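PDB 3EEY: putative rRNA methylase from Clostridium thermocellum ATCC 27405, which binds S-adenosylmethionine and probably works as a methyltransferase, with ribosomal RNA as the presumed substrate. Local coordinates for residues P93-M98 and L128-G133; E116-A121 and E151-F156; I134-I139 and L182-K187. One frame throughout, in Å; residues are numbered along the deposited sequence.

Contact 1 (P93-M98 and L128-G133); sequences PVKAVM and LLVTGG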
loop_
_atom_site.group_PDB
_atom_site.type_symbol
_atom_site.label_atom_id
_atom_site.label_comp_id
_atom_site.label_asym_id
_atom_site.label_seq_id
_atom_site.Cartn_x
_atom_site.Cartn_y
_atom_site.Cartn_z
ATOM N N PRO A 93 -3.973 -24.833 9.802
ATOM C CA PRO A 93 -3.639 -23.659 8.988
ATOM C C PRO A 93 -4.418 -22.398 9.384
ATOM O O PRO A 93 -5.634 -22.454 9.591
ATOM C CB PRO A 93 -4.029 -24.090 7.567
ATOM C CG PRO A 93 -4.144 -25.575 7.621
ATOM C CD PRO A 93 -4.626 -25.878 8.994
ATOM N N VAL A 94 -3.713 -21.272 9.485
ATOM C CA VAL A 94 -4.340 -20.001 9.846
ATOM C C VAL A 94 -4.563 -19.102 8.630
ATOM O O VAL A 94 -3.822 -19.171 7.645
ATOM C CB VAL A 94 -3.573 -19.239 10.976
ATOM C CG1 VAL A 94 -3.398 -20.125 12.198
ATOM C CG2 VAL A 94 -2.219 -18.713 10.496
ATOM N N LYS A 95 -5.604 -18.279 8.698
ATOM C CA LYS A 95 -5.927 -17.362 7.608
ATOM C C LYS A 95 -5.134 -16.062 7.706
ATOM O O LYS A 95 -4.711 -15.520 6.688
ATOM C CB LYS A 95 -7.428 -17.070 7.571
ATOM C CG LYS A 95 -7.930 -16.438 6.273
ATOM C CD LYS A 95 -7.836 -17.403 5.094
ATOM C CE LYS A 95 -8.823 -17.050 3.990
ATOM N NZ LYS A 95 -10.233 -17.302 4.411
ATOM N N ALA A 96 -4.935 -15.572 8.928
ATOM C CA ALA A 96 -4.288 -14.288 9.133
ATOM C C ALA A 96 -3.524 -14.215 10.438
ATOM O O ALA A 96 -3.859 -14.902 11.391
ATOM C CB ALA A 96 -5.300 -13.159 9.050
ATOM N N VAL A 97 -2.469 -13.398 10.454
ATOM C CA VAL A 97 -1.704 -13.112 11.665
ATOM C C VAL A 97 -1.448 -11.608 11.710
ATOM O O VAL A 97 -1.060 -11.017 10.714
ATOM C CB VAL A 97 -0.350 -13.880 11.725
ATOM C CG1 VAL A 97 0.273 -13.789 13.116
ATOM C CG2 VAL A 97 -0.517 -15.342 11.363
ATOM N N MET A 98 -1.678 -10.989 12.862
ATOM C CA MET A 98 -1.418 -9.568 13.017
ATOM C C MET A 98 -0.231 -9.336 13.957
ATOM O O MET A 98 -0.200 -9.854 15.074
ATOM C CB MET A 98 -2.667 -8.813 13.505
ATOM C CG MET A 98 -3.885 -8.870 12.571
ATOM S SD MET A 98 -5.316 -7.904 13.155
ATOM C CE MET A 98 -4.991 -6.278 12.542
ATOM N N LEU A 128 2.630 -21.440 9.182
ATOM C CA LEU A 128 1.255 -21.716 9.613
ATOM C C LEU A 128 0.173 -21.189 8.680
ATOM O O LEU A 128 -0.964 -21.644 8.750
ATOM C CB LEU A 128 1.026 -21.170 11.031
ATOM C CG LEU A 128 1.507 -22.014 12.217
ATOM C CD1 LEU A 128 1.451 -21.216 13.504
ATOM C CD2 LEU A 128 0.685 -23.296 12.348
ATOM N N LEU A 129 0.524 -20.228 7.824
ATOM C CA LEU A 129 -0.418 -19.610 6.886
ATOM C C LEU A 129 -0.896 -20.556 5.821
ATOM O O LEU A 129 -0.099 -21.285 5.224
ATOM C CB LEU A 129 0.217 -18.419 6.166
ATOM C CG LEU A 129 0.064 -16.990 6.671
ATOM C CD1 LEU A 129 0.433 -16.060 5.530
ATOM C CD2 LEU A 129 -1.346 -16.699 7.164
ATOM N N VAL A 130 -2.206 -20.524 5.588
ATOM C CA VAL A 130 -2.831 -21.187 4.459
ATOM C C VAL A 130 -2.495 -20.366 3.201
ATOM O O VAL A 130 -2.226 -19.162 3.295
ATOM C CB VAL A 130 -4.370 -21.349 4.705
ATOM C CG1 VAL A 130 -5.102 -20.011 4.631
ATOM C CG2 VAL A 130 -4.985 -22.362 3.752
ATOM N N THR A 131 -2.460 -21.012 2.036
ATOM C CA THR A 131 -2.283 -20.286 0.779
ATOM C C THR A 131 -3.419 -19.287 0.597
ATOM O O THR A 131 -4.580 -19.603 0.847
ATOM C CB THR A 131 -2.163 -21.217 -0.455
ATOM O OG1 THR A 131 -2.922 -22.413 -0.235
ATOM C CG2 THR A 131 -0.730 -21.596 -0.679
ATOM N N GLY A 132 -3.065 -18.069 0.199
ATOM C CA GLY A 132 -4.024 -16.977 0.117
ATOM C C GLY A 132 -4.288 -16.316 1.461
ATOM O O GLY A 132 -5.217 -15.526 1.579
ATOM N N GLY A 133 -3.475 -16.647 2.466
ATOM C CA GLY A 133 -3.560 -16.045 3.796
ATOM C C GLY A 133 -2.652 -14.838 3.926
ATOM O O GLY A 133 -1.787 -14.646 3.090
#

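Contact 2 (E116-A121 and E151-F156); sequences ETTIQA and EKVLEF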
loop_
_atom_site.group_PDB
_atom_site.type_symbol
_atom_site.label_atom_id
_atom_site.label_comp_id
_atom_site.label_asym_id
_atom_site.label_seq_id
_atom_site.Cartn_x
_atom_site.Cartn_y
_atom_site.Cartn_z
ATOM N N GLU A 116 15.127 -10.606 16.935
ATOM C CA GLU A 116 15.359 -12.058 16.931
ATOM C C GLU A 116 14.064 -12.859 17.008
ATOM O O GLU A 116 13.825 -13.750 16.190
ATOM C CB GLU A 116 16.252 -12.471 18.110
ATOM C CG GLU A 116 17.409 -11.512 18.449
ATOM C CD GLU A 116 17.033 -10.436 19.472
ATOM O OE1 GLU A 116 17.313 -9.245 19.206
ATOM O OE2 GLU A 116 16.460 -10.775 20.534
ATOM N N THR A 117 13.229 -12.509 17.987
ATOM C CA THR A 117 11.998 -13.241 18.284
ATOM C C THR A 117 10.889 -12.887 17.304
ATOM O O THR A 117 10.043 -13.729 16.986
ATOM C CB THR A 117 11.545 -13.031 19.759
ATOM O OG1 THR A 117 11.578 -11.639 20.091
ATOM C CG2 THR A 117 12.479 -13.757 20.717
ATOM N N THR A 118 10.901 -11.644 16.822
ATOM C CA THR A 118 9.949 -11.194 15.799
ATOM C C THR A 118 10.174 -11.954 14.498
ATOM O O THR A 118 9.221 -12.486 13.923
ATOM C CB THR A 118 10.023 -9.675 15.551
ATOM O OG1 THR A 118 9.768 -8.974 16.776
ATOM C CG2 THR A 118 8.994 -9.247 14.508
ATOM N N ILE A 119 11.436 -12.029 14.067
ATOM C CA ILE A 119 11.829 -12.799 12.880
ATOM C C ILE A 119 11.444 -14.288 13.009
ATOM O O ILE A 119 10.905 -14.879 12.071
ATOM C CB ILE A 119 13.351 -12.595 12.557
ATOM C CG1 ILE A 119 13.581 -11.196 11.980
ATOM C CG2 ILE A 119 13.863 -13.638 11.579
ATOM C CD1 ILE A 119 14.986 -10.666 12.150
ATOM N N GLN A 120 11.711 -14.873 14.176
ATOM C CA GLN A 120 11.278 -16.238 14.495
ATOM C C GLN A 120 9.769 -16.420 14.357
ATOM O O GLN A 120 9.323 -17.347 13.680
ATOM C CB GLN A 120 11.658 -16.606 15.924
ATOM C CG GLN A 120 13.015 -17.201 16.115
ATOM C CD GLN A 120 13.128 -17.824 17.480
ATOM O OE1 GLN A 120 12.520 -18.865 17.748
ATOM N NE2 GLN A 120 13.887 -17.180 18.367
ATOM N N ALA A 121 8.995 -15.541 15.005
ATOM C CA ALA A 121 7.520 -15.580 14.932
ATOM C C ALA A 121 7.002 -15.394 13.522
ATOM O O ALA A 121 6.022 -16.037 13.140
ATOM C CB ALA A 121 6.913 -14.547 15.824
ATOM N N GLU A 151 14.915 -2.150 10.990
ATOM C CA GLU A 151 15.981 -2.457 10.038
ATOM C C GLU A 151 16.182 -3.957 9.831
ATOM O O GLU A 151 16.244 -4.415 8.695
ATOM C CB GLU A 151 17.292 -1.789 10.475
ATOM C CG GLU A 151 17.288 -0.271 10.357
ATOM C CD GLU A 151 17.490 0.201 8.931
ATOM O OE1 GLU A 151 18.649 0.189 8.452
ATOM O OE2 GLU A 151 16.488 0.588 8.291
ATOM N N LYS A 152 16.241 -4.718 10.921
ATOM C CA LYS A 152 16.449 -6.157 10.826
ATOM C C LYS A 152 15.249 -6.922 10.266
ATOM O O LYS A 152 15.435 -7.795 9.416
ATOM C CB LYS A 152 16.906 -6.746 12.167
ATOM C CG LYS A 152 18.306 -6.322 12.557
ATOM C CD LYS A 152 18.736 -6.887 13.898
ATOM C CE LYS A 152 20.115 -6.352 14.288
ATOM N NZ LYS A 152 20.508 -6.759 15.668
ATOM N N VAL A 153 14.035 -6.593 10.731
ATOM C CA VAL A 153 12.810 -7.227 10.236
ATOM C C VAL A 153 12.645 -7.033 8.726
ATOM O O VAL A 153 12.353 -7.990 7.997
ATOM C CB VAL A 153 11.536 -6.731 10.998
ATOM C CG1 VAL A 153 10.268 -7.151 10.287
ATOM C CG2 VAL A 153 11.518 -7.263 12.423
ATOM N N LEU A 154 12.844 -5.801 8.268
ATOM C CA LEU A 154 12.791 -5.477 6.848
ATOM C C LEU A 154 13.885 -6.169 6.029
ATOM O O LEU A 154 13.623 -6.634 4.921
ATOM C CB LEU A 154 12.814 -3.956 6.626
ATOM C CG LEU A 154 11.540 -3.171 6.989
ATOM C CD1 LEU A 154 11.754 -1.662 6.903
ATOM C CD2 LEU A 154 10.347 -3.572 6.130
ATOM N N GLU A 155 15.089 -6.260 6.587
ATOM C CA GLU A 155 16.191 -6.976 5.932
ATOM C C GLU A 155 15.893 -8.468 5.810
ATOM O O GLU A 155 16.209 -9.080 4.792
ATOM C CB GLU A 155 17.519 -6.750 6.664
ATOM C CG GLU A 155 18.738 -7.080 5.818
ATOM C CD GLU A 155 20.012 -7.220 6.635
ATOM O OE1 GLU A 155 19.999 -6.891 7.841
ATOM O OE2 GLU A 155 21.031 -7.665 6.066
ATOM N N PHE A 156 15.282 -9.040 6.845
ATOM C CA PHE A 156 14.799 -10.415 6.790
ATOM C C PHE A 156 13.716 -10.611 5.728
ATOM O O PHE A 156 13.761 -11.573 4.955
ATOM C CB PHE A 156 14.283 -10.886 8.164
ATOM C CG PHE A 156 13.475 -12.165 8.104
ATOM C CD1 PHE A 156 14.096 -13.389 7.848
ATOM C CD2 PHE A 156 12.093 -12.142 8.298
ATOM C CE1 PHE A 156 13.361 -14.569 7.783
ATOM C CE2 PHE A 156 11.339 -13.313 8.229
ATOM C CZ PHE A 156 11.974 -14.533 7.976
#

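Contact 3 (I134-I139 and L182-K187); sequences IITVVI and LVCIEK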
loop_
_atom_site.group_PDB
_atom_site.type_symbol
_atom_site.label_atom_id
_atom_site.label_comp_id
_atom_site.label_asym_id
_atom_site.label_seq_id
_atom_site.Cartn_x
_atom_site.Cartn_y
_atom_site.Cartn_z
ATOM N N ILE A 134 -2.840 -14.036 4.976
ATOM C CA ILE A 134 -2.124 -12.757 5.112
ATOM C C ILE A 134 -1.503 -12.546 6.488
ATOM O O ILE A 134 -2.060 -12.951 7.492
ATOM C CB ILE A 134 -3.029 -11.546 4.693
ATOM C CG1 ILE A 134 -2.217 -10.254 4.565
ATOM C CG2 ILE A 134 -4.200 -11.330 5.678
ATOM C CD1 ILE A 134 -2.356 -9.550 3.249
ATOM N N ILE A 135 -0.323 -11.947 6.521
ATOM C CA ILE A 135 0.254 -11.422 7.750
ATOM C C ILE A 135 0.354 -9.921 7.556
ATOM O O ILE A 135 0.848 -9.469 6.526
ATOM C CB ILE A 135 1.668 -11.994 8.030
ATOM C CG1 ILE A 135 1.601 -13.505 8.241
ATOM C CG2 ILE A 135 2.317 -11.315 9.260
ATOM C CD1 ILE A 135 2.876 -14.242 7.892
ATOM N N THR A 136 -0.133 -9.150 8.530
ATOM C CA THR A 136 0.132 -7.716 8.555
ATOM C C THR A 136 1.095 -7.385 9.697
ATOM O O THR A 136 0.990 -7.941 10.781
ATOM C CB THR A 136 -1.159 -6.882 8.683
ATOM O OG1 THR A 136 -1.787 -7.169 9.935
ATOM C CG2 THR A 136 -2.123 -7.193 7.542
ATOM N N VAL A 137 2.057 -6.513 9.421
ATOM C CA VAL A 137 3.053 -6.078 10.403
ATOM C C VAL A 137 3.067 -4.547 10.431
ATOM O O VAL A 137 3.500 -3.899 9.475
ATOM C CB VAL A 137 4.476 -6.615 10.057
ATOM C CG1 VAL A 137 5.445 -6.387 11.206
ATOM C CG2 VAL A 137 4.437 -8.086 9.692
ATOM N N VAL A 138 2.551 -3.960 11.511
ATOM C CA VAL A 138 2.683 -2.523 11.714
ATOM C C VAL A 138 3.975 -2.303 12.509
ATOM O O VAL A 138 4.108 -2.777 13.630
ATOM C CB VAL A 138 1.448 -1.901 12.421
ATOM C CG1 VAL A 138 1.598 -0.393 12.541
ATOM C CG2 VAL A 138 0.177 -2.215 11.649
ATOM N N ILE A 139 4.938 -1.618 11.905
ATOM C CA ILE A 139 6.244 -1.412 12.520
ATOM C C ILE A 139 6.333 0.003 13.071
ATOM O O ILE A 139 6.272 0.976 12.322
ATOM C CB ILE A 139 7.410 -1.650 11.515
ATOM C CG1 ILE A 139 7.358 -3.069 10.940
ATOM C CG2 ILE A 139 8.760 -1.393 12.193
ATOM C CD1 ILE A 139 8.285 -3.307 9.749
ATOM N N LEU A 182 3.661 -0.155 7.329
ATOM C CA LEU A 182 2.885 -1.385 7.146
ATOM C C LEU A 182 3.543 -2.378 6.183
ATOM O O LEU A 182 3.806 -2.047 5.038
ATOM C CB LEU A 182 1.477 -1.075 6.642
ATOM C CG LEU A 182 0.583 -2.287 6.351
ATOM C CD1 LEU A 182 0.254 -3.095 7.611
ATOM C CD2 LEU A 182 -0.680 -1.859 5.650
ATOM N N VAL A 183 3.780 -3.599 6.654
ATOM C CA VAL A 183 4.209 -4.683 5.781
ATOM C C VAL A 183 3.075 -5.709 5.671
ATOM O O VAL A 183 2.500 -6.115 6.671
ATOM C CB VAL A 183 5.536 -5.333 6.248
ATOM C CG1 VAL A 183 5.980 -6.395 5.285
ATOM C CG2 VAL A 183 6.643 -4.289 6.347
ATOM N N CYS A 184 2.728 -6.074 4.443
ATOM C CA CYS A 184 1.735 -7.101 4.182
ATOM C C CYS A 184 2.407 -8.290 3.531
ATOM O O CYS A 184 3.035 -8.149 2.491
ATOM C CB CYS A 184 0.642 -6.574 3.261
ATOM S SG CYS A 184 -0.431 -5.381 4.025
ATOM N N ILE A 185 2.297 -9.454 4.166
ATOM C CA ILE A 185 2.829 -10.698 3.622
ATOM C C ILE A 185 1.671 -11.608 3.245
ATOM O O ILE A 185 0.855 -11.942 4.092
ATOM C CB ILE A 185 3.721 -11.429 4.653
ATOM C CG1 ILE A 185 4.773 -10.478 5.236
ATOM C CG2 ILE A 185 4.359 -12.666 4.037
ATOM C CD1 ILE A 185 5.290 -10.897 6.577
ATOM N N GLU A 186 1.596 -12.001 1.977
ATOM C CA GLU A 186 0.545 -12.903 1.508
ATOM C C GLU A 186 1.155 -14.152 0.910
ATOM O O GLU A 186 2.000 -14.056 0.027
ATOM C CB GLU A 186 -0.329 -12.234 0.444
ATOM C CG GLU A 186 -1.562 -13.063 0.099
ATOM C CD GLU A 186 -2.290 -12.613 -1.151
ATOM O OE1 GLU A 186 -2.011 -11.517 -1.665
ATOM O OE2 GLU A 186 -3.160 -13.369 -1.626
ATOM N N LYS A 187 0.722 -15.319 1.377
ATOM C CA LYS A 187 1.177 -16.589 0.818
ATOM C C LYS A 187 0.499 -16.839 -0.519
ATOM O O LYS A 187 -0.716 -16.766 -0.624
ATOM C CB LYS A 187 0.914 -17.749 1.785
ATOM C CG LYS A 187 1.433 -19.105 1.300
ATOM C CD LYS A 187 1.217 -20.218 2.318
ATOM C CE LYS A 187 2.470 -20.472 3.121
ATOM N NZ LYS A 187 2.343 -21.510 4.184
#

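Contact 1 (P93-M98 and L128-G133)
The flat groups here are backbone peptide units; no aromatic ring takes part. They meet where a beta-alpha-beta crossover of the Rossmann-like methyltransferase fold closes: 93-98 leads into the strand that enters the crossover, and 128-133 runs from the last helical residue into the next, parallel strand. Val94 N gives a straight bond to Leu128 O (2.9 Å, 168°) but lies above that carbonyl plane, 29° out of it. In return Val94 O accepts from Val130 N at 2.9 Å, this time in the carbonyl plane. Methyls crowd the same oxygen, with Val130 CG1 at 3.4 Å and Leu129 CD2 at 3.5 Å from Val94 O. The puckered ring of Pro93 lays CB against Val130 CB, while Val94 CG2, in the crowded position between backbone N and carbonyl carbon, reaches Leu128 CB and Leu129 CD2. The Lys95 chain, bent at chi2, crosses Val130 obliquely with CD against CG1 and sends NZ on to a salt bridge with Asp24. A type II turn, Val130 to Gly133, then swings the chain back, and Gly133, with no side chain, brings its CA within 3.2 Å of Lys95 O.

Contact 2 (E116-A121 and E151-F156)
This is apolar helix-helix packing between 116-121, on helix 115-128, and 151-156, on helix 148-157. Both helices lie on the sheet face that carries Ile135, Val137 and Val183, and the Thr118 end of the contact comes near the S-adenosylmethionine site. The two segments run roughly parallel, crossing at -30° with axes 9.7 Å apart, and Ile119, Phe156, Thr118 and Val153 meet between them. Ile119 is the centrepiece. Its CG2, anti to the backbone N, sits over one face of the Phe156 ring, 3.7 Å from the centroid and 11° off the normal, a CH-pi contact placed almost at the ring centre. The two side chains slide past each other in opposite directions, so that Ile119 CG1 also comes to 3.9 Å from Phe156 CB, while Ile119 CD1 reaches on to Lys152 O at 4.0 Å. Toward the N-terminal ends, Thr118 and Val153 cross at about a right angle, CG2 to CG2 at 3.8 Å. The Thr118 side chain also lies about 4 Å from that of His83, which binds S-adenosylmethionine. Helix 115-128 brings further cover to Phe156 through Ser123 and Met126. Lys152 NZ and Glu116 OE1 are 5.4 Å apart, not in contact; the lysine pairs with Glu148 and Glu116 OE2 with Arg114. The two segments thus share no hydrogen bond or salt bridge and meet through methyls and a ring, an apolar core flanked by a polar bridge between the same helices, from Thr118 OG1, also bonded to Arg114 O, to Glu149 OE2.

Contact 3 (I134-I139 and L182-K187)
Four backbone hydrogen bonds join 134-139 to 182-187 as antiparallel neighbours, their axes 4.6 Å apart and inclined at 167°. Ile135 and Ile185 pair in both directions, Ile135 N to Ile185 O at 2.7 Å and Ile185 N to Ile135 O at 2.8 Å. Val137 and Val183 do the same, the bond from Val137 N to Val183 O being the most bent of the four at 156°. In all four the donor lies in the carbonyl plane. Beside them, CA-H...O contacts use the same carbonyls, as from Thr136 CA to Val183 O at 3.4 Å.

Apolar contacts divide between two faces. On one, Ile135 and Ile185 lie side by side pointing the same way, CB to CB 4.0 Å, and the Ile139 side chain crosses that of Val183 obliquely, its tip CD1 3.9 Å from Val183 CG2; Leu122 of helix 115-128 packs on Ile135 and Val137. On the other, Leu182 CD1 meets Val138 CG2 at 4.1 Å, and Ile134 CD1 approaches Cys184 CB. Helix 8-19 touches this face, as does Ile5 of the second subunit, whose backbone N is hydrogen-bonded to Glu186 OE1.

Strand 133-139 is also bonded to its parallel neighbour 94-101, and strand 181-187 enters antiparallel between it and 165-172. This 3-2-1-4-5-7-6 order, with the reversed strand inserted next to the end, is the signature of class I S-adenosylmethionine-dependent methyltransferases.

How the contacts relate
From the N terminus, contact 1 opens at 93-98 and closes at 128-133, bridging the strand-helix-strand unit around helix 115-128. Contact 2 starts on that helix, inside the loop of contact 1, and closes only at 151-156, so the two cross. Contact 3 opens at 134-139, after contact 1 is complete, and ends at 182-187, crossing contact 2 while following contact 1 in series. Contacts 1 and 3 share one sheet and meet through a probable hydrogen bond from Lys187 NZ to Leu129 O. Leu154 packs against Val183 and Ile139, joining the helix layer of contact 2 to the sheet of contact 3.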